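Local coordinates for protein Hen1 (Anabaena variabilis, PDB 3JWH) that probably transfers a methyl group from S-adenosylmethionine to the 2'-oxygen of the 3'-terminal nucleotide of RNA, at residues L36-G41 / R64-A69; Q55-D60 / Q87-A92. All coordinates share one frame; numbering follows the deposited sequence.

Overall arrangement
Contacts 1 and 2 frame the same S-adenosyl-L-homocysteine, their centres about 8 Å apart, and their segments alternate along the chain: strand 55-60 of contact 2 leads into helix 63-73 of contact 1. Contact 1 is mostly buried and joins a glycine-rich loop to a helix by close packing and a C-H...O approach, whereas contact 2 is partly buried and pairs two parallel strands, one at the sheet's rim, through a ladder of backbone hydrogen bonds. Asp60 ties them together, its carboxylate reaching Gly39 N of the loop. The loop of contact 1 holds the ligand's amino group and lines its ribose; the strand ends of contact 2 grip the ribose hydroxyls and border the adenine.

Contact 1. Residues L36-G41 / R64-A69; sequences LGCGQG and RSLEIA. With SAH (S-adenosyl-L-homocysteine), chain C.
Gln40 O has two kinds of partner: Arg72, further along the helix that carries 64-69, gives it a hydrogen bond through NH1, and the CA-H of Ala69 makes a C-H...O contact, with CA only 3.0 Å from Gln40 O. The methyl of Ala69 lies beside the same peptide, CB 3.3 Å from Gln40 O, so a small residue suits this turn of the helix. Gly41 fits for a matching reason: a beta carbon there would press on Ala69 CB and on the carbonyl oxygen of Gln40. Outside this close patch, Gln40 runs its extended chain alongside Ile68, and its amide NE2 rests 4.0 Å from Ile68 CD1. An exposed glutamine suits that place, since its aliphatic part can pack on isoleucine while the amide stays near solvent. Deeper in, Cys38 SG meets Leu66 CD1 at 3.6 Å; the sulfur stands between its own backbone N and carbonyl carbon (chi1 70°), which turns it to the leucine.

The loop itself is a type II' turn from Cys38 to Gly41, closed by Gly41 N to Cys38 O at 3.1 Å. Gly39 supplies the positive phi (56°) of its second position and would crowd the ligand if it bore a side chain. Gly37 is likewise bound to be small, because a beta carbon would strike the ribose ring oxygen. Its carbonyl accepts a hydrogen bond from the ligand amino group, SAH N to Gly37 O at 3.1 Å. This is the glycine-rich methyltransferase loop, running from strand 32-36 to Gly41, the N-cap of helix 42-49, with helix 63-73 packed against its flank and strand 55-60 next to its beginning.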
loop_
_atom_site.group_PDB
_atom_site.type_symbol
_atom_site.label_atom_id
_atom_site.label_comp_id
_atom_site.label_asym_id
_atom_site.label_seq_id
_atom_site.Cartn_x
_atom_site.Cartn_y
_atom_site.Cartn_z
ATOM N N LEU A 36 -0.402 5.599 0.066
ATOM C CA LEU A 36 -1.721 6.134 -0.272
ATOM C C LEU A 36 -2.831 5.509 0.580
ATOM O O LEU A 36 -3.083 4.319 0.511
ATOM C CB LEU A 36 -1.985 5.932 -1.765
ATOM C CG LEU A 36 -0.846 6.412 -2.682
ATOM C CD1 LEU A 36 -1.073 5.916 -4.094
ATOM C CD2 LEU A 36 -0.751 7.934 -2.645
ATOM N N GLY A 37 -3.497 6.342 1.367
ATOM C CA GLY A 37 -4.536 5.872 2.260
ATOM C C GLY A 37 -3.775 5.368 3.472
ATOM O O GLY A 37 -4.007 4.267 3.965
ATOM N N CYS A 38 -2.860 6.195 3.957
ATOM C CA CYS A 38 -2.001 5.840 5.080
ATOM C C CYS A 38 -2.674 5.626 6.441
ATOM O O CYS A 38 -2.077 5.035 7.338
ATOM C CB CYS A 38 -0.893 6.883 5.212
ATOM S SG CYS A 38 -1.456 8.485 5.790
ATOM N N GLY A 39 -3.899 6.104 6.600
ATOM C CA GLY A 39 -4.574 5.927 7.868
ATOM C C GLY A 39 -3.784 6.477 9.044
ATOM O O GLY A 39 -3.169 7.543 8.947
ATOM N N GLN A 40 -3.774 5.733 10.144
ATOM C CA GLN A 40 -3.082 6.157 11.358
ATOM C C GLN A 40 -1.559 6.116 11.293
ATOM O O GLN A 40 -0.898 6.460 12.268
ATOM C CB GLN A 40 -3.541 5.319 12.549
ATOM C CG GLN A 40 -5.040 5.151 12.643
ATOM C CD GLN A 40 -5.482 4.680 14.017
ATOM O OE1 GLN A 40 -4.851 3.805 14.622
ATOM N NE2 GLN A 40 -6.574 5.254 14.511
ATOM N N GLY A 41 -1.004 5.677 10.169
ATOM C CA GLY A 41 0.441 5.655 10.026
ATOM C C GLY A 41 1.180 4.434 10.541
ATOM O O GLY A 41 2.354 4.526 10.893
ATOM N N ARG A 64 -8.812 13.423 10.662
ATOM C CA ARG A 64 -8.738 12.745 11.947
ATOM C C ARG A 64 -7.607 11.722 11.945
ATOM O O ARG A 64 -6.774 11.693 12.849
ATOM C CB ARG A 64 -10.060 12.041 12.255
ATOM C CG ARG A 64 -10.129 11.516 13.675
ATOM C CD ARG A 64 -10.231 12.658 14.663
ATOM N NE ARG A 64 -9.502 12.403 15.904
ATOM C CZ ARG A 64 -8.237 12.757 16.111
ATOM N NH1 ARG A 64 -7.555 13.382 15.157
ATOM N NH2 ARG A 64 -7.662 12.514 17.284
ATOM N N SER A 65 -7.570 10.897 10.910
ATOM C CA SER A 65 -6.537 9.880 10.794
ATOM C C SER A 65 -5.138 10.457 10.662
ATOM O O SER A 65 -4.189 9.916 11.234
ATOM C CB SER A 65 -6.835 8.977 9.610
ATOM O OG SER A 65 -7.954 8.162 9.901
ATOM N N LEU A 66 -4.997 11.545 9.909
ATOM C CA LEU A 66 -3.685 12.160 9.739
ATOM C C LEU A 66 -3.196 12.779 11.045
ATOM O O LEU A 66 -2.007 12.752 11.324
ATOM C CB LEU A 66 -3.712 13.234 8.639
ATOM C CG LEU A 66 -3.325 12.953 7.175
ATOM C CD1 LEU A 66 -3.061 11.489 6.894
ATOM C CD2 LEU A 66 -4.421 13.482 6.302
ATOM N N GLU A 67 -4.093 13.351 11.842
ATOM C CA GLU A 67 -3.670 13.947 13.112
ATOM C C GLU A 67 -3.169 12.833 14.026
ATOM O O GLU A 67 -2.154 12.973 14.704
ATOM C CB GLU A 67 -4.822 14.692 13.801
ATOM C CG GLU A 67 -5.270 15.987 13.115
ATOM C CD GLU A 67 -4.183 17.064 13.059
ATOM O OE1 GLU A 67 -3.158 16.847 12.376
ATOM O OE2 GLU A 67 -4.354 18.131 13.696
ATOM N N ILE A 68 -3.887 11.719 14.042
ATOM C CA ILE A 68 -3.485 10.595 14.862
ATOM C C ILE A 68 -2.130 10.071 14.379
ATOM O O ILE A 68 -1.244 9.807 15.189
ATOM C CB ILE A 68 -4.567 9.493 14.826
ATOM C CG1 ILE A 68 -5.831 10.020 15.527
ATOM C CG2 ILE A 68 -4.064 8.230 15.498
ATOM C CD1 ILE A 68 -7.020 9.114 15.437
ATOM N N ALA A 69 -1.957 9.944 13.065
ATOM C CA ALA A 69 -0.686 9.469 12.514
ATOM C C ALA A 69 0.478 10.320 13.031
ATOM O O ALA A 69 1.489 9.793 13.501
ATOM C CB ALA A 69 -0.722 9.514 11.001
HETATM N N SAH C . -3.349 1.543 5.384
HETATM C CA SAH C . -3.721 1.755 6.791
HETATM C CB SAH C . -5.204 1.432 6.978
HETATM C CG SAH C . -6.059 2.290 6.044
HETATM S SD SAH C . -7.853 1.940 6.136
HETATM C C SAH C . -2.897 0.827 7.686
HETATM O O SAH C . -3.419 -0.270 7.983
HETATM O OXT SAH C . -1.772 1.235 8.051
HETATM C "C5'" SAH C . -8.349 2.839 4.623
HETATM C "C4'" SAH C . -7.703 4.225 4.564
HETATM O "O4'" SAH C . -7.910 4.775 3.252
HETATM C "C3'" SAH C . -8.378 5.170 5.562
HETATM O "O3'" SAH C . -7.411 6.065 6.118
HETATM C "C2'" SAH C . -9.347 5.928 4.654
HETATM O "O2'" SAH C . -9.618 7.211 5.223
HETATM C "C1'" SAH C . -8.440 6.095 3.437
HETATM N N9 SAH C . -9.197 6.483 2.227
HETATM C C8 SAH C . -10.326 5.921 1.802
HETATM N N7 SAH C . -10.710 6.496 0.665
HETATM C C5 SAH C . -9.819 7.434 0.361
HETATM C C6 SAH C . -9.688 8.344 -0.675
HETATM N N6 SAH C . -10.599 8.396 -1.647
HETATM N N1 SAH C . -8.645 9.177 -0.680
HETATM C C2 SAH C . -7.739 9.143 0.289
HETATM N N3 SAH C . -7.833 8.292 1.291
HETATM C C4 SAH C . -8.853 7.427 1.359
#

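Contact 2. Residues Q55-D60 / Q87-A92; sequences QITGVD and QLIQGA. With SAH (S-adenosyl-L-homocysteine), chain C.
Segments 55-60 and 87-90 run parallel, their axes 4.9 Å apart at closest and 19° from exact alignment. Thr57 pairs with Gln87 and Val59 with Ile89. Gly58 uses both its groups across the pair: its N reaches Gln87 O at 3.0 Å, and its O receives Ile89 N in a similarly straight bond. The ladder goes on through Asp60 N to Ile89 O, then bends, Gly91 N lying 53° out of the carbonyl plane of Asp60 O.

On one face, Thr57 lies alongside Gln87, with OG1 bonded to the hydroxyl of Tyr103 and CG2, anti to the backbone N, touching Ile89 CD1 at 3.9 Å. An alanine at Thr57 would probably leave the Tyr103 hydroxyl without this partner and open a gap beside Ile89 CD1. Leu88 on the other face packs on helices 42-49 and 63-73.

At the strand ends, SAH O2' donates to Asp60 OD1 at 2.9 Å; O3' donates to OD2, at a distance too short to trust. Gly91 O and Ala92 CA lie against the adenine, Ala92 CA 3.3 Å from SAH N1. An acidic residue closing the second strand and gripping the ribose is a hallmark of Rossmann-like methyltransferases.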
loop_
_atom_site.group_PDB
_atom_site.type_symbol
_atom_site.label_atom_id
_atom_site.label_comp_id
_atom_site.label_asym_id
_atom_site.label_seq_id
_atom_site.Cartn_x
_atom_site.Cartn_y
_atom_site.Cartn_z
ATOM N N GLN A 55 12.793 8.660 2.095
ATOM C CA GLN A 55 11.664 9.566 2.085
ATOM C C GLN A 55 10.387 8.785 2.302
ATOM O O GLN A 55 10.145 7.780 1.640
ATOM C CB GLN A 55 11.590 10.338 0.774
ATOM C CG GLN A 55 10.398 11.269 0.697
ATOM C CD GLN A 55 10.466 12.183 -0.521
ATOM O OE1 GLN A 55 11.148 11.878 -1.499
ATOM N NE2 GLN A 55 9.749 13.294 -0.467
ATOM N N ILE A 56 9.602 9.250 3.262
ATOM C CA ILE A 56 8.339 8.633 3.620
ATOM C C ILE A 56 7.210 9.663 3.507
ATOM O O ILE A 56 7.228 10.674 4.193
ATOM C CB ILE A 56 8.353 8.113 5.096
ATOM C CG1 ILE A 56 9.399 7.020 5.291
ATOM C CG2 ILE A 56 7.009 7.599 5.472
ATOM C CD1 ILE A 56 10.790 7.514 5.418
ATOM N N THR A 57 6.237 9.419 2.637
ATOM C CA THR A 57 5.111 10.325 2.529
ATOM C C THR A 57 3.820 9.544 2.684
ATOM O O THR A 57 3.632 8.547 2.012
ATOM C CB THR A 57 5.063 11.047 1.173
ATOM O OG1 THR A 57 6.180 11.930 1.062
ATOM C CG2 THR A 57 3.781 11.850 1.057
ATOM N N GLY A 58 2.939 10.015 3.563
ATOM C CA GLY A 58 1.651 9.376 3.784
ATOM C C GLY A 58 0.518 10.283 3.336
ATOM O O GLY A 58 0.501 11.464 3.662
ATOM N N VAL A 59 -0.435 9.726 2.594
ATOM C CA VAL A 59 -1.562 10.483 2.074
ATOM C C VAL A 59 -2.894 9.895 2.535
ATOM O O VAL A 59 -3.080 8.691 2.469
ATOM C CB VAL A 59 -1.551 10.479 0.504
ATOM C CG1 VAL A 59 -2.693 11.345 -0.034
ATOM C CG2 VAL A 59 -0.205 10.971 -0.019
ATOM N N ASP A 60 -3.816 10.739 3.003
ATOM C CA ASP A 60 -5.142 10.267 3.407
ATOM C C ASP A 60 -6.167 11.387 3.292
ATOM O O ASP A 60 -5.837 12.552 3.485
ATOM C CB ASP A 60 -5.140 9.743 4.846
ATOM C CG ASP A 60 -6.197 8.662 5.063
ATOM O OD1 ASP A 60 -7.384 8.986 5.274
ATOM O OD2 ASP A 60 -5.830 7.474 4.991
ATOM N N GLN A 87 6.497 13.283 5.585
ATOM C CA GLN A 87 5.593 14.276 5.032
ATOM C C GLN A 87 4.183 13.689 5.084
ATOM O O GLN A 87 3.964 12.553 4.670
ATOM C CB GLN A 87 5.991 14.587 3.585
ATOM C CG GLN A 87 5.512 15.913 3.043
ATOM C CD GLN A 87 5.729 16.032 1.539
ATOM O OE1 GLN A 87 6.795 15.674 1.018
ATOM N NE2 GLN A 87 4.729 16.543 0.836
ATOM N N LEU A 88 3.242 14.465 5.610
ATOM C CA LEU A 88 1.838 14.074 5.729
ATOM C C LEU A 88 0.987 14.990 4.849
ATOM O O LEU A 88 1.089 16.207 4.928
ATOM C CB LEU A 88 1.395 14.189 7.186
ATOM C CG LEU A 88 1.207 12.891 7.978
ATOM C CD1 LEU A 88 2.299 11.900 7.677
ATOM C CD2 LEU A 88 1.170 13.218 9.438
ATOM N N ILE A 89 0.143 14.397 4.019
ATOM C CA ILE A 89 -0.686 15.162 3.101
ATOM C C ILE A 89 -2.160 14.752 3.123
ATOM O O ILE A 89 -2.482 13.562 3.031
ATOM C CB ILE A 89 -0.192 14.975 1.656
ATOM C CG1 ILE A 89 1.206 15.557 1.490
ATOM C CG2 ILE A 89 -1.173 15.609 0.689
ATOM C CD1 ILE A 89 1.856 15.154 0.179
ATOM N N GLN A 90 -3.057 15.736 3.245
ATOM C CA GLN A 90 -4.475 15.437 3.205
ATOM C C GLN A 90 -4.863 15.539 1.734
ATOM O O GLN A 90 -4.454 16.476 1.035
ATOM C CB GLN A 90 -5.307 16.428 4.037
ATOM C CG GLN A 90 -6.792 16.035 4.174
ATOM C CD GLN A 90 -7.621 16.284 2.910
ATOM O OE1 GLN A 90 -8.659 15.642 2.697
ATOM N NE2 GLN A 90 -7.180 17.227 2.081
ATOM N N GLY A 91 -5.624 14.559 1.264
ATOM C CA GLY A 91 -6.055 14.565 -0.122
ATOM C C GLY A 91 -6.744 13.272 -0.506
ATOM O O GLY A 91 -6.499 12.235 0.104
ATOM N N ALA A 92 -7.616 13.339 -1.502
ATOM C CA ALA A 92 -8.328 12.172 -1.998
ATOM C C ALA A 92 -7.418 11.422 -2.969
ATOM O O ALA A 92 -6.607 12.029 -3.665
ATOM C CB ALA A 92 -9.592 12.604 -2.692
HETATM N N SAH C . -3.349 1.543 5.384
HETATM C CA SAH C . -3.721 1.755 6.791
HETATM C CB SAH C . -5.204 1.432 6.978
HETATM C CG SAH C . -6.059 2.290 6.044
HETATM S SD SAH C . -7.853 1.940 6.136
HETATM C C SAH C . -2.897 0.827 7.686
HETATM O O SAH C . -3.419 -0.270 7.983
HETATM O OXT SAH C . -1.772 1.235 8.051
HETATM C "C5'" SAH C . -8.349 2.839 4.623
HETATM C "C4'" SAH C . -7.703 4.225 4.564
HETATM O "O4'" SAH C . -7.910 4.775 3.252
HETATM C "C3'" SAH C . -8.378 5.170 5.562
HETATM O "O3'" SAH C . -7.411 6.065 6.118
HETATM C "C2'" SAH C . -9.347 5.928 4.654
HETATM O "O2'" SAH C . -9.618 7.211 5.223
HETATM C "C1'" SAH C . -8.440 6.095 3.437
HETATM N N9 SAH C . -9.197 6.483 2.227
HETATM C C8 SAH C . -10.326 5.921 1.802
HETATM N N7 SAH C . -10.710 6.496 0.665
HETATM C C5 SAH C . -9.819 7.434 0.361
HETATM C C6 SAH C . -9.688 8.344 -0.675
HETATM N N6 SAH C . -10.599 8.396 -1.647
HETATM N N1 SAH C . -8.645 9.177 -0.680
HETATM C C2 SAH C . -7.739 9.143 0.289
HETATM N N3 SAH C . -7.833 8.292 1.291
HETATM C C4 SAH C . -8.853 7.427 1.359
#